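Local coordinates for Non-structural protein 3 (Porcine deltacoronavirus, PDB 6LN0) that probably cleaves the viral polyprotein with a zinc-bearing, papain-like cysteine peptidase domain and also carries a macro domain expected to bind ADP-ribose, at residues N258-S263 against A397-T402; C312-I317 against V378-S383; G389-F394 against V418-R423. All blocks are in the same frame, centred on the assembly; numbering follows the deposited sequence.

Contact 1: N258-S263 against A397-T402; sequences NNCFVS and AHCWYT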
ATOM      1  N   ASN A 258      -4.371 -13.614  25.757  1.00 51.98           N
ATOM      2  CA  ASN A 258      -3.957 -14.926  25.271  1.00 48.34           C
ATOM      3  C   ASN A 258      -2.497 -14.970  24.862  1.00 48.18           C
ATOM      4  O   ASN A 258      -2.113 -15.796  24.034  1.00 51.44           O
ATOM      5  CB  ASN A 258      -4.804 -15.391  24.087  1.00 55.08           C
ATOM      6  CG  ASN A 258      -6.041 -16.099  24.512  1.00 62.65           C
ATOM      7  OD1 ASN A 258      -6.419 -16.046  25.682  1.00 62.56           O
ATOM      8  ND2 ASN A 258      -6.699 -16.770  23.566  1.00 62.29           N
ATOM      9  N   ASN A 259      -1.672 -14.096  25.407  1.00 48.19           N
ATOM     10  CA  ASN A 259      -0.276 -14.050  25.008  1.00 48.56           C
ATOM     11  C   ASN A 259       0.603 -15.093  25.733  1.00 49.03           C
ATOM     12  O   ASN A 259       1.826 -14.915  25.762  1.00 46.41           O
ATOM     13  CB  ASN A 259       0.280 -12.641  25.243  1.00 45.85           C
ATOM     14  CG  ASN A 259       0.374 -12.291  26.716  1.00 53.19           C
ATOM     15  OD1 ASN A 259      -0.178 -12.999  27.561  1.00 52.47           O
ATOM     16  ND2 ASN A 259       1.080 -11.206  27.034  1.00 48.51           N
ATOM     17  N   CYS A 260       0.036 -16.146  26.338  1.00 49.19           N
ATOM     18  CA  CYS A 260       0.880 -17.023  27.153  1.00 51.91           C
ATOM     19  C   CYS A 260       1.823 -17.838  26.285  1.00 51.34           C
ATOM     20  O   CYS A 260       2.969 -18.086  26.682  1.00 49.24           O
ATOM     21  CB  CYS A 260       0.020 -17.926  28.057  1.00 46.82           C
ATOM     22  SG  CYS A 260      -1.215 -18.946  27.214  1.00 64.37           S
ATOM     23  N   PHE A 261       1.371 -18.216  25.086  1.00 53.74           N
ATOM     24  CA  PHE A 261       2.258 -18.857  24.120  1.00 51.09           C
ATOM     25  C   PHE A 261       3.497 -18.022  23.814  1.00 46.69           C
ATOM     26  O   PHE A 261       4.527 -18.585  23.430  1.00 49.27           O
ATOM     27  CB  PHE A 261       1.509 -19.188  22.818  1.00 54.02           C
ATOM     28  CG  PHE A 261       1.335 -18.021  21.869  1.00 53.14           C
ATOM     29  CD1 PHE A 261       0.431 -17.009  22.138  1.00 50.60           C
ATOM     30  CD2 PHE A 261       2.047 -17.973  20.684  1.00 55.60           C
ATOM     31  CE1 PHE A 261       0.264 -15.945  21.230  1.00 55.46           C
ATOM     32  CE2 PHE A 261       1.893 -16.930  19.782  1.00 47.07           C
ATOM     33  CZ  PHE A 261       0.999 -15.912  20.060  1.00 51.00           C
ATOM     34  N   VAL A 262       3.445 -16.711  24.021  1.00 43.72           N
ATOM     35  CA  VAL A 262       4.619 -15.886  23.775  1.00 44.97           C
ATOM     36  C   VAL A 262       5.526 -15.870  24.994  1.00 46.33           C
ATOM     37  O   VAL A 262       6.728 -16.145  24.894  1.00 48.83           O
ATOM     38  CB  VAL A 262       4.205 -14.458  23.366  1.00 42.14           C
ATOM     39  CG1 VAL A 262       5.413 -13.571  23.275  1.00 34.75           C
ATOM     40  CG2 VAL A 262       3.456 -14.487  22.062  1.00 43.78           C
ATOM     41  N   SER A 263       4.965 -15.540  26.162  1.00 48.72           N
ATOM     42  CA  SER A 263       5.743 -15.559  27.402  1.00 50.67           C
ATOM     43  C   SER A 263       6.391 -16.920  27.643  1.00 42.45           C
ATOM     44  O   SER A 263       7.546 -16.990  28.065  1.00 46.77           O
ATOM     45  CB  SER A 263       4.864 -15.174  28.600  1.00 49.77           C
ATOM     46  OG  SER A 263       3.630 -15.880  28.571  1.00 49.55           O
ATOM     47  N   ALA A 397      -5.534 -25.153  26.987  1.00 72.61           N
ATOM     48  CA  ALA A 397      -5.309 -23.929  26.212  1.00 65.52           C
ATOM     49  C   ALA A 397      -4.516 -22.879  26.977  1.00 67.50           C
ATOM     50  O   ALA A 397      -4.592 -21.690  26.661  1.00 70.94           O
ATOM     51  CB  ALA A 397      -6.629 -23.331  25.717  1.00 70.69           C
ATOM     52  N   HIS A 398      -3.772 -23.293  27.995  1.00 68.25           N
ATOM     53  CA  HIS A 398      -2.818 -22.435  28.677  1.00 68.87           C
ATOM     54  C   HIS A 398      -1.459 -23.114  28.583  1.00 64.23           C
ATOM     55  O   HIS A 398      -1.374 -24.343  28.524  1.00 65.93           O
ATOM     56  CB  HIS A 398      -3.222 -22.194  30.145  1.00 65.54           C
ATOM     57  CG  HIS A 398      -2.327 -21.245  30.887  1.00 66.18           C
ATOM     58  ND1 HIS A 398      -2.157 -19.928  30.512  1.00 71.03           N
ATOM     59  CD2 HIS A 398      -1.568 -21.417  31.999  1.00 69.45           C
ATOM     60  CE1 HIS A 398      -1.326 -19.335  31.352  1.00 65.37           C
ATOM     61  NE2 HIS A 398      -0.952 -20.217  32.263  1.00 67.97           N
ATOM     62  N   CYS A 399      -0.400 -22.314  28.528  1.00 61.67           N
ATOM     63  CA  CYS A 399       0.952 -22.843  28.435  1.00 60.69           C
ATOM     64  C   CYS A 399       1.865 -21.950  29.246  1.00 56.44           C
ATOM     65  O   CYS A 399       1.599 -20.752  29.400  1.00 60.88           O
ATOM     66  CB  CYS A 399       1.431 -22.943  26.972  1.00 58.56           C
ATOM     67  SG  CYS A 399       1.626 -21.412  26.115  1.00 65.09           S
ATOM     68  N   TRP A 400       2.938 -22.533  29.775  1.00 51.44           N
ATOM     69  CA  TRP A 400       3.696 -21.782  30.759  1.00 50.32           C
ATOM     70  C   TRP A 400       5.086 -22.371  30.845  1.00 53.05           C
ATOM     71  O   TRP A 400       5.285 -23.567  30.604  1.00 52.17           O
ATOM     72  CB  TRP A 400       3.017 -21.813  32.138  1.00 59.27           C
ATOM     73  CG  TRP A 400       3.021 -23.175  32.779  1.00 58.22           C
ATOM     74  CD1 TRP A 400       4.008 -23.697  33.555  1.00 60.49           C
ATOM     75  CD2 TRP A 400       2.001 -24.188  32.691  1.00 60.34           C
ATOM     76  NE1 TRP A 400       3.672 -24.971  33.963  1.00 63.67           N
ATOM     77  CE2 TRP A 400       2.445 -25.294  33.449  1.00 61.00           C
ATOM     78  CE3 TRP A 400       0.755 -24.263  32.060  1.00 60.61           C
ATOM     79  CZ2 TRP A 400       1.692 -26.458  33.591  1.00 63.60           C
ATOM     80  CZ3 TRP A 400       0.009 -25.428  32.195  1.00 60.06           C
ATOM     81  CH2 TRP A 400       0.479 -26.506  32.960  1.00 63.67           C
ATOM     82  N   TYR A 401       6.040 -21.521  31.203  1.00 53.86           N
ATOM     83  CA  TYR A 401       7.400 -21.981  31.422  1.00 55.28           C
ATOM     84  C   TYR A 401       7.530 -22.584  32.815  1.00 63.27           C
ATOM     85  O   TYR A 401       6.946 -22.092  33.785  1.00 66.63           O
ATOM     86  CB  TYR A 401       8.383 -20.828  31.265  1.00 53.65           C
ATOM     87  CG  TYR A 401       9.771 -21.178  31.726  1.00 55.02           C
ATOM     88  CD1 TYR A 401      10.445 -22.271  31.189  1.00 53.79           C
ATOM     89  CD2 TYR A 401      10.414 -20.424  32.695  1.00 55.06           C
ATOM     90  CE1 TYR A 401      11.718 -22.600  31.611  1.00 56.60           C
ATOM     91  CE2 TYR A 401      11.689 -20.743  33.120  1.00 58.48           C
ATOM     92  CZ  TYR A 401      12.338 -21.834  32.575  1.00 57.31           C
ATOM     93  OH  TYR A 401      13.608 -22.158  32.997  1.00 62.62           O
ATOM     94  N   THR A 402       8.296 -23.657  32.909  1.00 62.63           N
ATOM     95  CA  THR A 402       8.643 -24.235  34.192  1.00 66.09           C
ATOM     96  C   THR A 402      10.096 -24.670  34.131  1.00 66.05           C
ATOM     97  O   THR A 402      10.488 -25.401  33.219  1.00 65.18           O
ATOM     98  CB  THR A 402       7.729 -25.420  34.543  1.00 67.62           C
ATOM     99  OG1 THR A 402       8.280 -26.139  35.650  1.00 72.36           O
ATOM    100  CG2 THR A 402       7.569 -26.367  33.362  1.00 64.54           C
TER
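The first turn of helix 260-270 comes up against the beginning of strand 398-402, and the two backbones are closest where the CA atoms of Cys260 and Cys399 lie 6.0 Å apart. Cys260 is the first helical residue, and its side chain is directed at the strand; SG stands between the backbone N and the carbonyl carbon (chi1 56°). This puts SG 3.6 Å from ND1 of His398, with the sulfur approaching the imidazole obliquely. The His398 ring turns back toward the helix although its CB is directed away from it: CG is anti to the backbone N (chi1 -176°), and chi2 of 61° brings the ND1-CE1 side up to Cys260. Cys260 CB meanwhile lies 3.5 Å from the carbonyl O of Cys399. A second thiol lies beside the helix, where Cys399 SG approaches the backbone of Phe261, 3.3 Å from its CA. The two sulfurs, Cys260 SG and Cys399 SG, are 3.9 Å apart, in van der Waals contact and not a disulfide. Within the helix turn, Ser263 OG reaches back 3.0 Å to Cys260 O from above the carbonyl plane, while Asn259 O receives both Val262 N and Ser263 N. A cysteine at a helix N-terminus facing a histidine ND1 from a strand is consistent with the catalytic pair of papain-like peptidases, in which the helix end and the imidazole would stabilise a thiolate. The side chain of Asn259, at the N-cap position, makes no capping bond and is held by Lys254 O and Lys256 N. Tyr411 meets the His398 ring, Tyr300 of helix 293-302 stands edge-to-face with Phe261, and strand 398-402 closes the sheet beside strand 391-395.

Contact 2: C312-I317 against V378-S383; sequences CPQQVI and VAIGTS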
ATOM      1  N   CYS A 312       0.841 -21.238  19.271  1.00 56.96           N
ATOM      2  CA  CYS A 312       1.571 -22.449  19.616  1.00 54.31           C
ATOM      3  C   CYS A 312       2.908 -22.102  20.250  1.00 55.13           C
ATOM      4  O   CYS A 312       3.735 -21.448  19.597  1.00 52.52           O
ATOM      5  CB  CYS A 312       1.803 -23.293  18.377  1.00 48.15           C
ATOM      6  SG  CYS A 312       2.806 -24.723  18.736  1.00 58.41           S
ATOM      7  N   PRO A 313       3.199 -22.542  21.478  1.00 54.44           N
ATOM      8  CA  PRO A 313       4.497 -22.189  22.065  1.00 45.40           C
ATOM      9  C   PRO A 313       5.673 -22.843  21.357  1.00 42.33           C
ATOM     10  O   PRO A 313       6.764 -22.269  21.384  1.00 42.62           O
ATOM     11  CB  PRO A 313       4.365 -22.655  23.527  1.00 46.25           C
ATOM     12  CG  PRO A 313       3.364 -23.721  23.488  1.00 46.26           C
ATOM     13  CD  PRO A 313       2.391 -23.364  22.395  1.00 51.75           C
ATOM     14  N   GLN A 314       5.493 -24.018  20.732  1.00 45.41           N
ATOM     15  CA  GLN A 314       6.572 -24.614  19.935  1.00 45.73           C
ATOM     16  C   GLN A 314       6.969 -23.696  18.787  1.00 43.78           C
ATOM     17  O   GLN A 314       8.159 -23.553  18.482  1.00 40.31           O
ATOM     18  CB  GLN A 314       6.160 -25.977  19.363  1.00 41.34           C
ATOM     19  CG  GLN A 314       5.806 -27.019  20.361  1.00 43.16           C
ATOM     20  CD  GLN A 314       5.423 -28.340  19.711  1.00 47.46           C
ATOM     21  OE1 GLN A 314       5.097 -28.388  18.520  1.00 47.11           O
ATOM     22  NE2 GLN A 314       5.464 -29.432  20.498  1.00 40.60           N
ATOM     23  N   GLN A 315       5.973 -23.092  18.124  1.00 46.80           N
ATOM     24  CA  GLN A 315       6.223 -22.083  17.096  1.00 47.60           C
ATOM     25  C   GLN A 315       7.135 -20.976  17.613  1.00 45.08           C
ATOM     26  O   GLN A 315       8.098 -20.581  16.951  1.00 42.32           O
ATOM     27  CB  GLN A 315       4.899 -21.482  16.626  1.00 50.66           C
ATOM     28  CG  GLN A 315       4.329 -22.029  15.324  1.00 55.94           C
ATOM     29  CD  GLN A 315       3.168 -21.163  14.803  1.00 58.08           C
ATOM     30  OE1 GLN A 315       2.147 -20.991  15.483  1.00 56.35           O
ATOM     31  NE2 GLN A 315       3.329 -20.607  13.601  1.00 51.40           N
ATOM     32  N   VAL A 316       6.849 -20.468  18.810  1.00 43.81           N
ATOM     33  CA  VAL A 316       7.619 -19.348  19.335  1.00 41.36           C
ATOM     34  C   VAL A 316       9.061 -19.766  19.594  1.00 43.33           C
ATOM     35  O   VAL A 316      10.001 -19.148  19.084  1.00 43.39           O
ATOM     36  CB  VAL A 316       6.956 -18.785  20.602  1.00 40.47           C
ATOM     37  CG1 VAL A 316       7.821 -17.690  21.211  1.00 39.20           C
ATOM     38  CG2 VAL A 316       5.549 -18.302  20.277  1.00 37.78           C
ATOM     39  N   ILE A 317       9.264 -20.824  20.392  1.00 42.36           N
ATOM     40  CA  ILE A 317      10.634 -21.183  20.742  1.00 42.99           C
ATOM     41  C   ILE A 317      11.420 -21.574  19.494  1.00 39.48           C
ATOM     42  O   ILE A 317      12.626 -21.317  19.406  1.00 39.85           O
ATOM     43  CB  ILE A 317      10.678 -22.292  21.824  1.00 38.57           C
ATOM     44  CG1 ILE A 317      12.121 -22.504  22.244  1.00 36.25           C
ATOM     45  CG2 ILE A 317      10.127 -23.628  21.328  1.00 39.75           C
ATOM     46  CD1 ILE A 317      12.760 -21.243  22.781  1.00 38.13           C
ATOM     47  N   VAL A 378      17.457 -27.352  22.150  1.00 42.35           N
ATOM     48  CA  VAL A 378      16.031 -27.352  22.452  1.00 38.91           C
ATOM     49  C   VAL A 378      15.383 -28.469  21.662  1.00 40.34           C
ATOM     50  O   VAL A 378      15.651 -28.624  20.470  1.00 43.13           O
ATOM     51  CB  VAL A 378      15.367 -26.007  22.104  1.00 41.62           C
ATOM     52  CG1 VAL A 378      13.847 -26.147  22.139  1.00 37.72           C
ATOM     53  CG2 VAL A 378      15.834 -24.926  23.050  1.00 44.99           C
ATOM     54  N   ALA A 379      14.512 -29.235  22.311  1.00 39.75           N
ATOM     55  CA  ALA A 379      13.771 -30.299  21.653  1.00 40.66           C
ATOM     56  C   ALA A 379      12.291 -29.997  21.768  1.00 39.77           C
ATOM     57  O   ALA A 379      11.842 -29.478  22.793  1.00 44.51           O
ATOM     58  CB  ALA A 379      14.074 -31.669  22.279  1.00 40.16           C
ATOM     59  N   ILE A 380      11.537 -30.295  20.718  1.00 41.54           N
ATOM     60  CA  ILE A 380      10.099 -30.083  20.735  1.00 41.92           C
ATOM     61  C   ILE A 380       9.422 -31.387  20.371  1.00 42.07           C
ATOM     62  O   ILE A 380       9.909 -32.153  19.533  1.00 47.09           O
ATOM     63  CB  ILE A 380       9.609 -28.937  19.806  1.00 40.24           C
ATOM     64  CG1 ILE A 380      10.127 -29.081  18.383  1.00 44.47           C
ATOM     65  CG2 ILE A 380       9.943 -27.564  20.393  1.00 34.38           C
ATOM     66  CD1 ILE A 380       9.361 -28.165  17.388  1.00 44.93           C
ATOM     67  N   GLY A 381       8.296 -31.627  21.023  1.00 45.30           N
ATOM     68  CA  GLY A 381       7.485 -32.810  20.829  1.00 44.00           C
ATOM     69  C   GLY A 381       6.365 -32.729  21.837  1.00 42.23           C
ATOM     70  O   GLY A 381       6.187 -31.699  22.483  1.00 43.22           O
ATOM     71  N   THR A 382       5.622 -33.816  22.011  1.00 46.14           N
ATOM     72  CA  THR A 382       4.667 -33.861  23.115  1.00 51.39           C
ATOM     73  C   THR A 382       4.766 -35.177  23.866  1.00 48.62           C
ATOM     74  O   THR A 382       4.649 -36.242  23.258  1.00 48.76           O
ATOM     75  CB  THR A 382       3.244 -33.674  22.625  1.00 49.25           C
ATOM     76  OG1 THR A 382       3.208 -32.537  21.773  1.00 52.58           O
ATOM     77  CG2 THR A 382       2.318 -33.458  23.827  1.00 52.11           C
ATOM     78  N   SER A 383       4.961 -35.099  25.180  1.00 54.19           N
ATOM     79  CA  SER A 383       4.827 -36.258  26.059  1.00 52.66           C
ATOM     80  C   SER A 383       4.243 -35.844  27.401  1.00 53.14           C
ATOM     81  O   SER A 383       4.382 -34.698  27.837  1.00 49.86           O
ATOM     82  CB  SER A 383       6.156 -36.972  26.316  1.00 55.52           C
ATOM     83  OG  SER A 383       5.944 -38.221  26.986  1.00 61.06           O
TER
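Val378 opens the contact from strand 376-383, its CG1, anti to the backbone N (chi1 167°), reaching tip to tip toward CG1 of Ile317, 4.0 Å away. On the helix side Ile317 CG1 is likewise anti to its backbone N, and the two tips meet. Two residues on, Ile380 is directed at the same face of helix 313-322. Its CG2 branch lies beside the backbone N and slides past CG2 of Ile317 at 4.0 Å, the two side chains running in opposite directions. The same methyl also meets the aliphatic shaft of Gln314, whose CG crosses obliquely at 4.2 Å from Ile380 CG2. Gly381 contributes main chain alone: its O lies 3.1 Å from NE2 of Gln314. That amide is carried outward on a chain extended beyond CG (chi2 -179°), and NE2 donates a hydrogen bond to Val418 O on the adjoining strand. One glutamine thus covers apolar Ile380 with its shaft and brings its amide tip to the backbone of two neighbouring strands. Thr382 stands at the exposed margin, OG1 4.0 Å from Gln314 NE2. Cys312 is the N-cap, just ahead of helix 313-322, and its SG accepts a weak bond from Gln315 N, 3.6 Å away. The short axes are nearly antiparallel at 173° and come no closer than 9.6 Å, a helix lying on a sheet, with its inner side formed by Gln314 and Ile317. Leu268 and Phe269 of helix 260-270 also touch Ile317 and extend the apolar layer. Such a helix-on-sheet seam is consistent with the thumb-to-palm junction of the right-hand fold of coronavirus papain-like proteases, whose zinc-bearing fingers continue the same sheet.

Contact 3: G389-F394 against V418-R423; sequences GPAIKF and VATYHR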
ATOM      1  N   GLY A 389      14.399 -30.122  33.637  1.00 63.98           N
ATOM      2  CA  GLY A 389      15.080 -28.881  33.351  1.00 59.90           C
ATOM      3  C   GLY A 389      14.104 -27.889  32.753  1.00 57.82           C
ATOM      4  O   GLY A 389      12.897 -28.146  32.717  1.00 58.99           O
ATOM      5  N   PRO A 390      14.597 -26.754  32.255  1.00 57.03           N
ATOM      6  CA  PRO A 390      13.698 -25.744  31.658  1.00 57.62           C
ATOM      7  C   PRO A 390      12.819 -26.342  30.570  1.00 51.99           C
ATOM      8  O   PRO A 390      13.303 -26.997  29.646  1.00 51.15           O
ATOM      9  CB  PRO A 390      14.658 -24.700  31.078  1.00 50.91           C
ATOM     10  CG  PRO A 390      15.949 -24.908  31.790  1.00 55.08           C
ATOM     11  CD  PRO A 390      16.014 -26.357  32.206  1.00 52.38           C
ATOM     12  N   ALA A 391      11.513 -26.132  30.689  1.00 51.53           N
ATOM     13  CA  ALA A 391      10.565 -26.762  29.784  1.00 47.24           C
ATOM     14  C   ALA A 391       9.366 -25.845  29.569  1.00 50.00           C
ATOM     15  O   ALA A 391       9.260 -24.760  30.153  1.00 47.71           O
ATOM     16  CB  ALA A 391      10.108 -28.123  30.316  1.00 46.20           C
ATOM     17  N   ILE A 392       8.461 -26.293  28.708  1.00 46.26           N
ATOM     18  CA  ILE A 392       7.187 -25.629  28.495  1.00 46.58           C
ATOM     19  C   ILE A 392       6.097 -26.681  28.621  1.00 42.57           C
ATOM     20  O   ILE A 392       6.203 -27.771  28.049  1.00 42.53           O
ATOM     21  CB  ILE A 392       7.123 -24.920  27.123  1.00 44.06           C
ATOM     22  CG1 ILE A 392       8.114 -23.740  27.089  1.00 45.00           C
ATOM     23  CG2 ILE A 392       5.734 -24.436  26.871  1.00 43.72           C
ATOM     24  CD1 ILE A 392       8.119 -22.918  25.777  1.00 43.91           C
ATOM     25  N   LYS A 393       5.074 -26.375  29.397  1.00 47.27           N
ATOM     26  CA  LYS A 393       3.929 -27.257  29.532  1.00 53.92           C
ATOM     27  C   LYS A 393       2.695 -26.579  28.946  1.00 58.08           C
ATOM     28  O   LYS A 393       2.547 -25.348  28.995  1.00 52.53           O
ATOM     29  CB  LYS A 393       3.685 -27.654  31.000  1.00 57.72           C
ATOM     30  CG  LYS A 393       4.780 -28.528  31.634  1.00 56.07           C
ATOM     31  CD  LYS A 393       4.201 -29.502  32.644  1.00 58.75           C
ATOM     32  CE  LYS A 393       4.978 -29.492  33.966  1.00 69.66           C
ATOM     33  NZ  LYS A 393       4.144 -29.984  35.127  1.00 78.24           N
ATOM     34  N   PHE A 394       1.819 -27.412  28.387  1.00 56.84           N
ATOM     35  CA  PHE A 394       0.621 -26.977  27.685  1.00 60.04           C
ATOM     36  C   PHE A 394      -0.530 -27.854  28.155  1.00 65.78           C
ATOM     37  O   PHE A 394      -0.434 -29.084  28.099  1.00 59.54           O
ATOM     38  CB  PHE A 394       0.827 -27.110  26.174  1.00 57.79           C
ATOM     39  CG  PHE A 394      -0.209 -26.407  25.327  1.00 64.69           C
ATOM     40  CD1 PHE A 394      -1.491 -26.917  25.194  1.00 61.28           C
ATOM     41  CD2 PHE A 394       0.127 -25.265  24.609  1.00 64.12           C
ATOM     42  CE1 PHE A 394      -2.423 -26.288  24.389  1.00 65.04           C
ATOM     43  CE2 PHE A 394      -0.811 -24.622  23.805  1.00 68.05           C
ATOM     44  CZ  PHE A 394      -2.082 -25.136  23.697  1.00 70.07           C
ATOM     45  N   VAL A 418       5.876 -29.688  26.022  1.00 49.35           N
ATOM     46  CA  VAL A 418       5.957 -29.489  24.574  1.00 44.37           C
ATOM     47  C   VAL A 418       7.280 -28.902  24.109  1.00 45.62           C
ATOM     48  O   VAL A 418       7.529 -28.863  22.893  1.00 43.35           O
ATOM     49  CB  VAL A 418       4.786 -28.638  24.034  1.00 45.53           C
ATOM     50  CG1 VAL A 418       3.493 -29.396  24.217  1.00 43.40           C
ATOM     51  CG2 VAL A 418       4.747 -27.254  24.700  1.00 46.73           C
ATOM     52  N   ALA A 419       8.154 -28.491  25.014  1.00 45.02           N
ATOM     53  CA  ALA A 419       9.506 -28.128  24.625  1.00 43.40           C
ATOM     54  C   ALA A 419      10.379 -28.238  25.864  1.00 44.08           C
ATOM     55  O   ALA A 419       9.917 -27.945  26.967  1.00 44.83           O
ATOM     56  CB  ALA A 419       9.564 -26.707  24.042  1.00 39.20           C
ATOM     57  N   THR A 420      11.633 -28.648  25.671  1.00 43.65           N
ATOM     58  CA  THR A 420      12.615 -28.756  26.742  1.00 43.08           C
ATOM     59  C   THR A 420      13.950 -28.240  26.236  1.00 43.49           C
ATOM     60  O   THR A 420      14.276 -28.373  25.050  1.00 45.21           O
ATOM     61  CB  THR A 420      12.801 -30.210  27.226  1.00 47.58           C
ATOM     62  OG1 THR A 420      13.056 -31.055  26.100  1.00 45.34           O
ATOM     63  CG2 THR A 420      11.559 -30.718  27.959  1.00 43.95           C
ATOM     64  N   TYR A 421      14.723 -27.644  27.137  1.00 42.55           N
ATOM     65  CA  TYR A 421      16.089 -27.230  26.841  1.00 45.22           C
ATOM     66  C   TYR A 421      17.070 -28.125  27.588  1.00 46.44           C
ATOM     67  O   TYR A 421      16.954 -28.303  28.802  1.00 52.68           O
ATOM     68  CB  TYR A 421      16.335 -25.770  27.220  1.00 45.89           C
ATOM     69  CG  TYR A 421      17.788 -25.416  27.101  1.00 47.50           C
ATOM     70  CD1 TYR A 421      18.390 -25.315  25.845  1.00 48.13           C
ATOM     71  CD2 TYR A 421      18.582 -25.235  28.229  1.00 45.91           C
ATOM     72  CE1 TYR A 421      19.740 -25.026  25.708  1.00 44.04           C
ATOM     73  CE2 TYR A 421      19.931 -24.940  28.099  1.00 49.71           C
ATOM     74  CZ  TYR A 421      20.496 -24.829  26.821  1.00 48.24           C
ATOM     75  OH  TYR A 421      21.823 -24.533  26.658  1.00 50.08           O
ATOM     76  N   HIS A 422      18.040 -28.668  26.864  1.00 46.02           N
ATOM     77  CA  HIS A 422      19.026 -29.601  27.395  1.00 44.35           C
ATOM     78  C   HIS A 422      20.404 -28.960  27.275  1.00 49.12           C
ATOM     79  O   HIS A 422      20.975 -28.907  26.184  1.00 51.58           O
ATOM     80  CB  HIS A 422      18.976 -30.920  26.646  1.00 42.79           C
ATOM     81  CG  HIS A 422      17.596 -31.484  26.483  1.00 48.77           C
ATOM     82  ND1 HIS A 422      17.093 -32.479  27.301  1.00 50.02           N
ATOM     83  CD2 HIS A 422      16.628 -31.226  25.568  1.00 43.72           C
ATOM     84  CE1 HIS A 422      15.872 -32.797  26.906  1.00 51.95           C
ATOM     85  NE2 HIS A 422      15.567 -32.053  25.854  1.00 51.39           N
ATOM     86  N   ARG A 423      20.949 -28.461  28.379  1.00 57.42           N
ATOM     87  CA  ARG A 423      22.330 -28.007  28.351  1.00 57.70           C
ATOM     88  C   ARG A 423      23.270 -29.204  28.247  1.00 62.24           C
ATOM     89  O   ARG A 423      22.926 -30.327  28.619  1.00 63.19           O
ATOM     90  CB  ARG A 423      22.658 -27.200  29.604  1.00 62.05           C
ATOM     91  CG  ARG A 423      22.778 -28.058  30.854  1.00 70.95           C
ATOM     92  CD  ARG A 423      23.941 -27.593  31.720  1.00 80.44           C
ATOM     93  NE  ARG A 423      24.039 -26.135  31.724  1.00 83.58           N
ATOM     94  CZ  ARG A 423      23.612 -25.366  32.720  1.00 85.97           C
ATOM     95  NH1 ARG A 423      23.062 -25.921  33.798  1.00 74.86           N
ATOM     96  NH2 ARG A 423      23.736 -24.041  32.638  1.00 85.61           N
TER
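Val418 and Ile392 form the apolar centre, their side chains crossing obliquely with CG2 against CG2 at 3.7 Å. Val418 CG2 sits between its backbone N and carbonyl carbon, the crowded position, while Ile392 CG2 is anti to its own backbone N; these rotations turn the two methyls to each other. The other Val418 branch, CG1, packs on Phe394 CB at 4.0 Å, whereas the phenyl ring leads off from the strand. Ala419 lies beside Ile392 on the sheet face that looks toward the helices: Leu268 touches both, Pro313 touches Ile392, and Ile317 touches Ala419. On the opposite face Ala391 CB meets Thr420 CG2 at 3.8 Å. Farther along, Pro390 lies beside Tyr421, its CG at the edge of the phenol ring and near the ring plane. Around these side chains runs the antiparallel backbone, with strand axes 4.6 Å apart. Ile392 and Ala419 form a hydrogen-bonded pair and Ala391 and Thr420 a non-hydrogen-bonded one. Ile392 N donates to Ala419 O at 2.8 Å, in the carbonyl plane although bent at the hydrogen (144°). Val418 N returns a bond of the same length to Ile392 O, and Tyr421 N donates to Pro390 O, nearly along the C=O axis. At the polar edge Thr420 OG1 is hydrogen-bonded to Tyr351 OH and also receives a weak bond from His422 NE2, while Lys393 NZ forms a salt bridge with Glu386. The division of chemistry implies that main-chain bonds set the register of these two strands, probably part of the palm; the small and branched apolar groups meet the helices on one face, and the hydroxyl and charged groups find their partners on the other.

Overall arrangement
All three contacts reach one mixed sheet, in which strands 376-383, 416-423, 391-395 and 398-402 lie side by side in that order. Contact 3 is the within-sheet joint, held by main-chain hydrogen bonds and buried aliphatics. Contacts 1 and 2 bring two different helices onto that sheet: contact 1 at the outermost strand, buried and rich in sulfur and imidazole, contact 2 three strands farther in, partly buried and built of branched aliphatics with an amide at its margin. Pro313 links all three, touching Cys399, Ile392, Phe394 and Val418, and Phe261 packs on Val316. The probable catalytic pair of contact 1 thus lies beside the elements joined in contacts 2 and 3, whose centres are about 8 Å apart.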